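PDB 2YGK: DNA double-strand break repair nuclease NurA from Sulfolobus solfataricus, which is a manganese-dependent nuclease that works with the helicase HerA to resect DNA ends during double-strand break repair. Local coordinates for residues N182-L185 against V186-I190. Residues are numbered along the deposited sequence; the frame is centred on the assembly and turned at random.
Sequences NQFL and VSKII
Lys188 climbs beside Phe184, one turn earlier in the same helix, and the two side chains point the same way. Its CB lies near the carbonyl oxygens of Leu185 and Phe184. CG, set anti to the carbonyl carbon (chi1 -63°), comes within 3.4 Å of Phe184 O and stands over one face of the phenyl ring, offset toward the rim. The chain then bends, bringing CD to 4.0 Å from Phe184 CZ, and bends twice more before NZ ends in a salt bridge with Glu191. Beside this methylene-on-ring contact, Lys188 N donates to Phe184 O at 3.1 Å, the i to i-4 bond of an alpha helix. On the adjoining side of the helix, Gln183 O is gripped twice by Ser187: the backbone N donates at 3.0 Å and OG at 2.8 Å, from opposite faces of the carbonyl plane, a common use of a helical serine hydroxyl. Were Ser187 an alanine, Gln183 O would probably lose the hydroxyl and keep, of these two donors, the backbone N-H. Leu185 O accepts from Ile189 N. On helix 171-193, Leu185 and Ile189 pack on Leu117 and Ala120 of helix 104-123, while Phe184 and Ser187 meet Glu247 and Leu251 in the loop preceding strand 255-262.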
loop_
_atom_site.group_PDB
_atom_site.type_symbol
_atom_site.label_atom_id
_atom_site.label_comp_id
_atom_site.label_asym_id
_atom_site.label_seq_id
_atom_site.Cartn_x
_atom_site.Cartn_y
_atom_site.Cartn_z
ATOM N N ASN A 182 -13.889 -9.745 12.643
ATOM C CA ASN A 182 -13.326 -10.829 11.854
ATOM C C ASN A 182 -12.926 -12.051 12.706
ATOM O O ASN A 182 -13.230 -13.185 12.341
ATOM C CB ASN A 182 -12.148 -10.328 11.062
ATOM C CG ASN A 182 -12.533 -9.261 10.090
ATOM O OD1 ASN A 182 -13.697 -9.104 9.767
ATOM N ND2 ASN A 182 -11.552 -8.528 9.600
ATOM N N GLN A 183 -12.281 -11.825 13.845
ATOM C CA GLN A 183 -11.867 -12.934 14.720
ATOM C C GLN A 183 -13.075 -13.729 15.217
ATOM O O GLN A 183 -13.045 -14.957 15.259
ATOM C CB GLN A 183 -11.019 -12.435 15.902
ATOM C CG GLN A 183 -9.605 -11.993 15.505
ATOM C CD GLN A 183 -8.723 -11.518 16.667
ATOM O OE1 GLN A 183 -9.185 -11.275 17.789
ATOM N NE2 GLN A 183 -7.434 -11.379 16.385
ATOM N N PHE A 184 -14.143 -13.023 15.547
ATOM C CA PHE A 184 -15.379 -13.626 16.007
ATOM C C PHE A 184 -16.058 -14.364 14.871
ATOM O O PHE A 184 -16.554 -15.478 15.060
ATOM C CB PHE A 184 -16.288 -12.550 16.586
ATOM C CG PHE A 184 -17.678 -13.023 16.930
ATOM C CD1 PHE A 184 -17.914 -13.784 18.074
ATOM C CD2 PHE A 184 -18.759 -12.675 16.128
ATOM C CE1 PHE A 184 -19.204 -14.200 18.395
ATOM C CE2 PHE A 184 -20.059 -13.082 16.454
ATOM C CZ PHE A 184 -20.278 -13.844 17.587
ATOM N N LEU A 185 -16.041 -13.777 13.678
ATOM C CA LEU A 185 -16.563 -14.443 12.482
ATOM C C LEU A 185 -15.802 -15.705 12.048
ATOM O O LEU A 185 -16.414 -16.709 11.662
ATOM C CB LEU A 185 -16.617 -13.439 11.336
ATOM C CG LEU A 185 -17.718 -12.420 11.541
ATOM C CD1 LEU A 185 -17.601 -11.331 10.497
ATOM C CD2 LEU A 185 -19.110 -13.075 11.504
ATOM N N VAL A 186 -14.472 -15.660 12.060
ATOM C CA VAL A 186 -13.694 -16.889 11.790
ATOM C C VAL A 186 -14.099 -17.922 12.808
ATOM O O VAL A 186 -14.322 -19.070 12.466
ATOM C CB VAL A 186 -12.186 -16.675 11.916
ATOM C CG1 VAL A 186 -11.458 -17.988 11.975
ATOM C CG2 VAL A 186 -11.684 -15.822 10.756
ATOM N N SER A 187 -14.211 -17.501 14.060
ATOM C CA SER A 187 -14.493 -18.452 15.136
ATOM C C SER A 187 -15.809 -19.191 14.971
ATOM O O SER A 187 -15.896 -20.356 15.333
ATOM C CB SER A 187 -14.487 -17.757 16.494
ATOM O OG SER A 187 -13.182 -17.303 16.761
ATOM N N LYS A 188 -16.822 -18.517 14.439
ATOM C CA LYS A 188 -18.098 -19.161 14.183
ATOM C C LYS A 188 -17.957 -20.165 13.047
ATOM O O LYS A 188 -18.494 -21.263 13.111
ATOM C CB LYS A 188 -19.187 -18.133 13.880
ATOM C CG LYS A 188 -19.454 -17.206 15.083
ATOM C CD LYS A 188 -20.942 -17.151 15.510
ATOM C CE LYS A 188 -21.452 -18.486 16.099
ATOM N NZ LYS A 188 -21.221 -18.626 17.573
ATOM N N ILE A 189 -17.206 -19.782 12.018
ATOM C CA ILE A 189 -17.003 -20.625 10.849
ATOM C C ILE A 189 -16.312 -21.948 11.235
ATOM O O ILE A 189 -16.746 -23.011 10.849
ATOM C CB ILE A 189 -16.229 -19.876 9.781
ATOM C CG1 ILE A 189 -17.075 -18.713 9.253
ATOM C CG2 ILE A 189 -15.874 -20.790 8.635
ATOM C CD1 ILE A 189 -16.270 -17.653 8.448
ATOM N N ILE A 190 -15.267 -21.837 12.035
ATOM C CA ILE A 190 -14.522 -22.970 12.522
ATOM C C ILE A 190 -15.400 -23.899 13.309
ATOM O O ILE A 190 -15.357 -25.102 13.115
ATOM C CB ILE A 190 -13.365 -22.559 13.441
ATOM C CG1 ILE A 190 -12.366 -21.675 12.694
ATOM C CG2 ILE A 190 -12.632 -23.797 13.956
ATOM C CD1 ILE A 190 -11.809 -22.319 11.437
#